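Local coordinates for beta sliding clamp (PDB 6DJ8), which forms a ring-shaped head-to-tail homodimer that encircles DNA and tethers DNA polymerases and other proteins to it, giving them processivity, at the interface of chains A and B. Coordinates in Å, arbitrary orientation; residue numbers count along the deposited sequence, not the author numbering. Chains: chain A/B, Beta sliding clamp.

Contact 1: the interface of chains A and B. Residues chain A 125-128; chain B 325-328.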
ATOM      1  N   ASP A 125     -10.773 -30.192   4.172  1.00 39.14           N
ATOM      2  CA  ASP A 125     -10.830 -28.790   4.557  1.00 39.27           C
ATOM      3  C   ASP A 125     -12.282 -28.321   4.612  1.00 38.65           C
ATOM      4  O   ASP A 125     -13.119 -28.726   3.800  1.00 35.37           O
ATOM      5  CB  ASP A 125     -10.030 -27.927   3.577  1.00 39.21           C
ATOM      6  CG  ASP A 125      -8.579 -28.371   3.453  1.00 43.80           C
ATOM      7  OD1 ASP A 125      -8.080 -29.057   4.370  1.00 44.74           O
ATOM      8  OD2 ASP A 125      -7.938 -28.030   2.435  1.00 45.16           O
ATOM      9  N   HIS A 126     -12.582 -27.456   5.576  1.00 36.83           N
ATOM     10  CA  HIS A 126     -13.958 -27.104   5.872  1.00 37.48           C
ATOM     11  C   HIS A 126     -14.005 -25.726   6.509  1.00 38.79           C
ATOM     12  O   HIS A 126     -13.178 -25.405   7.365  1.00 43.23           O
ATOM     13  CB  HIS A 126     -14.589 -28.145   6.808  1.00 43.22           C
ATOM     14  CG  HIS A 126     -16.072 -28.015   6.951  1.00 44.39           C
ATOM     15  ND1 HIS A 126     -16.964 -28.680   6.136  1.00 50.13           N
ATOM     16  CD2 HIS A 126     -16.822 -27.309   7.830  1.00 48.07           C
ATOM     17  CE1 HIS A 126     -18.199 -28.388   6.506  1.00 50.16           C
ATOM     18  NE2 HIS A 126     -18.140 -27.556   7.530  1.00 48.50           N
ATOM     19  N   LEU A 127     -14.978 -24.922   6.087  1.00 31.50           N
ATOM     20  CA  LEU A 127     -15.219 -23.597   6.640  1.00 36.72           C
ATOM     21  C   LEU A 127     -16.651 -23.525   7.144  1.00 37.08           C
ATOM     22  O   LEU A 127     -17.558 -24.114   6.555  1.00 37.14           O
ATOM     23  CB  LEU A 127     -15.018 -22.499   5.595  1.00 36.06           C
ATOM     24  CG  LEU A 127     -13.817 -22.586   4.655  1.00 35.69           C
ATOM     25  CD1 LEU A 127     -13.869 -21.465   3.595  1.00 29.45           C
ATOM     26  CD2 LEU A 127     -12.490 -22.517   5.449  1.00 35.43           C
ATOM     27  N   LYS A 128     -16.857 -22.793   8.233  1.00 38.51           N
ATOM     28  CA  LYS A 128     -18.196 -22.555   8.760  1.00 43.11           C
ATOM     29  C   LYS A 128     -18.372 -21.054   8.896  1.00 41.61           C
ATOM     30  O   LYS A 128     -17.645 -20.414   9.664  1.00 39.10           O
ATOM     31  CB  LYS A 128     -18.420 -23.249  10.111  1.00 43.70           C
ATOM     32  CG  LYS A 128     -18.405 -24.760  10.044  1.00 48.06           C
ATOM     33  CD  LYS A 128     -18.896 -25.384  11.357  1.00 54.37           C
ATOM     34  CE  LYS A 128     -18.885 -26.906  11.282  1.00 56.23           C
ATOM     35  NZ  LYS A 128     -19.147 -27.568  12.611  1.00 63.17           N
TER
ATOM     36  N   LYS B 325     -15.442 -20.805  11.793  1.00 36.34           N
ATOM     37  CA  LYS B 325     -14.395 -21.811  11.937  1.00 43.45           C
ATOM     38  C   LYS B 325     -13.794 -22.152  10.580  1.00 39.69           C
ATOM     39  O   LYS B 325     -14.509 -22.265   9.581  1.00 39.05           O
ATOM     40  CB  LYS B 325     -14.998 -23.053  12.616  1.00 49.53           C
ATOM     41  CG  LYS B 325     -14.123 -24.277  12.735  1.00 54.35           C
ATOM     42  CD  LYS B 325     -14.759 -25.276  13.702  1.00 55.46           C
ATOM     43  CE  LYS B 325     -15.143 -26.573  13.018  1.00 62.29           C
ATOM     44  NZ  LYS B 325     -15.294 -27.704  14.014  1.00 68.45           N
ATOM     45  N   GLY B 326     -12.477 -22.291  10.546  1.00 37.14           N
ATOM     46  CA  GLY B 326     -11.803 -22.783   9.355  1.00 37.35           C
ATOM     47  C   GLY B 326     -10.830 -23.899   9.694  1.00 40.62           C
ATOM     48  O   GLY B 326      -9.974 -23.730  10.566  1.00 36.18           O
ATOM     49  N   GLU B 327     -10.937 -25.029   9.000  1.00 36.09           N
ATOM     50  CA  GLU B 327     -10.119 -26.204   9.265  1.00 44.13           C
ATOM     51  C   GLU B 327      -9.413 -26.603   7.985  1.00 40.49           C
ATOM     52  O   GLU B 327     -10.066 -26.795   6.953  1.00 38.56           O
ATOM     53  CB  GLU B 327     -10.968 -27.380   9.763  1.00 47.16           C
ATOM     54  CG  GLU B 327     -11.814 -27.077  10.964  1.00 57.26           C
ATOM     55  CD  GLU B 327     -12.761 -28.216  11.295  1.00 66.71           C
ATOM     56  OE1 GLU B 327     -13.616 -28.550  10.443  1.00 69.46           O
ATOM     57  OE2 GLU B 327     -12.642 -28.781  12.404  1.00 67.78           O
ATOM     58  N   PHE B 328      -8.087 -26.729   8.054  1.00 35.30           N
ATOM     59  CA  PHE B 328      -7.270 -27.171   6.932  1.00 36.17           C
ATOM     60  C   PHE B 328      -6.374 -28.334   7.347  1.00 42.06           C
ATOM     61  O   PHE B 328      -5.896 -28.399   8.484  1.00 42.15           O
ATOM     62  CB  PHE B 328      -6.424 -26.024   6.406  1.00 33.96           C
ATOM     63  CG  PHE B 328      -7.247 -24.879   5.861  1.00 35.66           C
ATOM     64  CD1 PHE B 328      -7.818 -23.950   6.711  1.00 33.58           C
ATOM     65  CD2 PHE B 328      -7.424 -24.734   4.500  1.00 34.95           C
ATOM     66  CE1 PHE B 328      -8.583 -22.890   6.199  1.00 39.61           C
ATOM     67  CE2 PHE B 328      -8.186 -23.686   3.982  1.00 39.84           C
ATOM     68  CZ  PHE B 328      -8.757 -22.768   4.836  1.00 34.39           C
TER

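Contact 2: the interface of chains A and B. Residues chain A 85, 88-89, 92, 129; chain B 296-297, 324.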
ATOM      1  N   ASN A  85     -16.802 -11.539   5.592  1.00 39.90           N
ATOM      2  CA  ASN A  85     -16.525 -12.928   5.960  1.00 35.78           C
ATOM      3  C   ASN A  85     -16.728 -13.867   4.778  1.00 34.37           C
ATOM      4  O   ASN A  85     -15.922 -14.775   4.552  1.00 38.01           O
ATOM      5  CB  ASN A  85     -17.404 -13.360   7.130  1.00 36.47           C
ATOM      6  CG  ASN A  85     -17.026 -12.676   8.421  1.00 41.30           C
ATOM      7  OD1 ASN A  85     -15.993 -12.013   8.502  1.00 37.61           O
ATOM      8  ND2 ASN A  85     -17.859 -12.838   9.445  1.00 45.70           N
ATOM      9  N   ASP A  88     -13.863 -13.590   2.497  1.00 33.56           N
ATOM     10  CA  ASP A  88     -12.697 -14.261   3.068  1.00 35.09           C
ATOM     11  C   ASP A  88     -12.792 -15.768   2.888  1.00 32.33           C
ATOM     12  O   ASP A  88     -11.809 -16.420   2.504  1.00 35.02           O
ATOM     13  CB  ASP A  88     -12.563 -13.895   4.541  1.00 32.90           C
ATOM     14  CG  ASP A  88     -12.016 -12.496   4.737  1.00 37.42           C
ATOM     15  OD1 ASP A  88     -11.558 -11.897   3.745  1.00 38.95           O
ATOM     16  OD2 ASP A  88     -12.054 -11.990   5.874  1.00 43.48           O
ATOM     17  N   ALA A  89     -13.984 -16.333   3.114  1.00 32.73           N
ATOM     18  CA  ALA A  89     -14.177 -17.771   2.957  1.00 30.50           C
ATOM     19  C   ALA A  89     -13.805 -18.220   1.554  1.00 34.73           C
ATOM     20  O   ALA A  89     -13.066 -19.195   1.367  1.00 31.27           O
ATOM     21  CB  ALA A  89     -15.630 -18.137   3.281  1.00 30.40           C
ATOM     22  N   ALA A  92     -10.242 -18.003   0.990  1.00 31.67           N
ATOM     23  CA  ALA A  92      -9.582 -19.083   1.719  1.00 34.23           C
ATOM     24  C   ALA A  92      -9.565 -20.356   0.890  1.00 35.10           C
ATOM     25  O   ALA A  92      -8.586 -21.104   0.922  1.00 36.34           O
ATOM     26  CB  ALA A  92     -10.290 -19.309   3.060  1.00 28.50           C
ATOM     27  N   GLU A 129     -19.338 -20.505   8.163  1.00 37.13           N
ATOM     28  CA  GLU A 129     -19.594 -19.065   8.150  1.00 42.28           C
ATOM     29  C   GLU A 129     -20.975 -18.789   8.726  1.00 43.13           C
ATOM     30  O   GLU A 129     -21.994 -19.184   8.122  1.00 45.69           O
ATOM     31  CB  GLU A 129     -19.488 -18.509   6.735  1.00 38.59           C
ATOM     32  CG  GLU A 129     -18.065 -18.502   6.165  1.00 34.47           C
ATOM     33  CD  GLU A 129     -17.162 -17.458   6.833  1.00 41.55           C
ATOM     34  OE1 GLU A 129     -17.668 -16.630   7.631  1.00 38.81           O
ATOM     35  OE2 GLU A 129     -15.937 -17.457   6.546  1.00 39.00           O
TER
ATOM     36  N   LEU B 296      -7.267 -16.349   8.088  1.00 33.06           N
ATOM     37  CA  LEU B 296      -8.524 -15.611   7.930  1.00 35.63           C
ATOM     38  C   LEU B 296      -9.574 -16.042   8.941  1.00 38.58           C
ATOM     39  O   LEU B 296     -10.682 -15.486   8.932  1.00 36.02           O
ATOM     40  CB  LEU B 296      -9.063 -15.799   6.504  1.00 32.80           C
ATOM     41  CG  LEU B 296      -8.183 -15.230   5.377  1.00 36.04           C
ATOM     42  CD1 LEU B 296      -8.653 -15.719   4.009  1.00 38.23           C
ATOM     43  CD2 LEU B 296      -8.127 -13.709   5.414  1.00 40.50           C
ATOM     44  N   TYR B 297      -9.272 -17.071   9.755  1.00 31.51           N
ATOM     45  CA  TYR B 297     -10.178 -17.594  10.772  1.00 33.75           C
ATOM     46  C   TYR B 297      -9.577 -17.529  12.174  1.00 40.58           C
ATOM     47  O   TYR B 297     -10.140 -18.124  13.112  1.00 33.28           O
ATOM     48  CB  TYR B 297     -10.590 -19.039  10.425  1.00 34.26           C
ATOM     49  CG  TYR B 297     -11.504 -19.074   9.211  1.00 37.93           C
ATOM     50  CD1 TYR B 297     -10.979 -19.111   7.920  1.00 35.83           C
ATOM     51  CD2 TYR B 297     -12.885 -19.020   9.359  1.00 37.45           C
ATOM     52  CE1 TYR B 297     -11.814 -19.098   6.799  1.00 34.92           C
ATOM     53  CE2 TYR B 297     -13.726 -19.005   8.250  1.00 37.49           C
ATOM     54  CZ  TYR B 297     -13.186 -19.047   6.984  1.00 36.90           C
ATOM     55  OH  TYR B 297     -14.023 -19.058   5.905  1.00 39.83           O
ATOM     56  N   ARG B 324     -17.715 -19.200  13.899  1.00 49.91           N
ATOM     57  CA  ARG B 324     -16.939 -19.108  12.670  1.00 43.98           C
ATOM     58  C   ARG B 324     -15.675 -19.945  12.785  1.00 44.56           C
ATOM     59  O   ARG B 324     -14.888 -19.771  13.723  1.00 43.38           O
ATOM     60  CB  ARG B 324     -16.571 -17.657  12.392  1.00 39.18           C
ATOM     61  CG  ARG B 324     -16.016 -17.454  11.024  1.00 41.93           C
ATOM     62  CD  ARG B 324     -16.074 -15.990  10.637  1.00 38.82           C
ATOM     63  NE  ARG B 324     -15.594 -15.838   9.282  1.00 42.21           N
ATOM     64  CZ  ARG B 324     -14.346 -15.550   8.952  1.00 38.61           C
ATOM     65  NH1 ARG B 324     -14.033 -15.453   7.672  1.00 41.18           N
ATOM     66  NH2 ARG B 324     -13.418 -15.357   9.891  1.00 41.21           N
TER
HETATM   67  O   HOH W   1     -11.281 -13.016   8.054  1.00 46.59           O

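Contact 1: the interface of chains A and B
A:His126 and B:Glu327 face each other as a bridge pair between strand 126-130 of chain A and strand 325-331 of chain B, and show how two subunits of a sliding clamp can close a ring by continuing one antiparallel sheet across their boundary. Their backbones bond twice: A:His126 N gives to B:Glu327 O at 2.9 Å, and B:Glu327 N returns to A:His126 O at 2.8 Å. Two residues along the chain A strand, A:Lys128 N donates to B:Lys325 O at 2.8 Å, and B:Lys325 N to A:Lys128 O at 3.1 Å. A:Leu127 and B:Gly326 pair between the two sets of bonds.

Packing gathers on one side of the sheet. Methyl CD2 of A:Leu127 lies 3.8 Å from CZ, at the far end of the B:Phe328 ring, and also touches the bare CA of B:Gly326. The carboxylate of A:Asp125 crosses the B:Phe328 side chain at about a right angle, its plane turned 46° from the ring; its oxygen OD1 rests against the backbone CA of B:Phe328, with its carbon CG near ring atom CD2.

Charged chains occupy the other side. The extended A:Lys128 and the bent B:Lys325 lie alongside each other and point the same way, with A:Lys128 NZ and B:Lys325 NZ 4.1 Å apart. The bend of B:Lys325 at chi3 (116°) swings its CE toward the neighbouring lysine, 4.1 Å from A:Lys128 CE. The likely repulsion is probably eased by B:Glu327, whose carboxylate forms a salt bridge within chain B: B:Lys325 NZ lies 3.3 Å from B:Glu327 OE2, in a weak hydrogen bond.

Contact 2: the interface of chains A and B
The guanidinium of B:Arg324 is sandwiched between B:Tyr297 of its own chain and A:Asn85 of the partner: ring atom CE2 of B:Tyr297 sits over the centre of one face, 3.5 Å above the plane, while the amide of A:Asn85 stacks on the opposite face, tilted by 26° and with OD1 offset toward the rim. Oxygen OE1 of A:Glu129 lies at the edge, in the guanidinium plane, while its carboxylate is turned 50° away. B:Arg324 NE forms a salt bridge with A:Glu129 OE1 at 2.8 Å, meeting that oxygen on its syn side, somewhat out of the carboxylate plane; B:Arg324 NH1 adds a weak hydrogen bond to A:Glu129 OE2.

B:Tyr297 OH donates to A:Glu129 OE2 at 2.6 Å, on the anti side and also tilted out of plane, so phenol and guanidinium share one acid. A bend of A:Glu129 at chi2 (-71°) turns its carboxylate toward both donors. Within chain B, NH2 of B:Arg324 holds the backbone carbonyl O of B:Leu296 at 2.9 Å, which helps to fix the guanidinium's rotation. The same carbonyl joins a water bridge to A:Asp88: the water lies 2.7 Å from B:Leu296 O and 2.5 Å from carboxylate oxygen OD2.

Nearby, methyl CD1 of B:Leu296 packs against the A:Asp88 carbonyl and A:Ala92 CB, which also touches ring atom CE1 of B:Tyr297. Together these contacts dock helix 83-92 of chain A against chain B and help keep the clamp ring closed.

Contact 1 and contact 2 are neighbouring patches of one subunit boundary, their C-alpha centres about 8 Å apart. Strand 126-130 of chain A serves both, because A:Glu129 of contact 2 directly follows A:Lys128 of contact 1; on chain B, B:Arg324 immediately precedes B:Lys325. The joined strands probably help to bring the acid and the arginine into position for pairing, while helix 83-92 and the 3-10 helix 295-297 enter at contact 2. Sheet continuity and side-chain recognition probably reinforce each other. The twofold symmetry repeats both patches at the second boundary, closing the head-to-tail dimer around DNA.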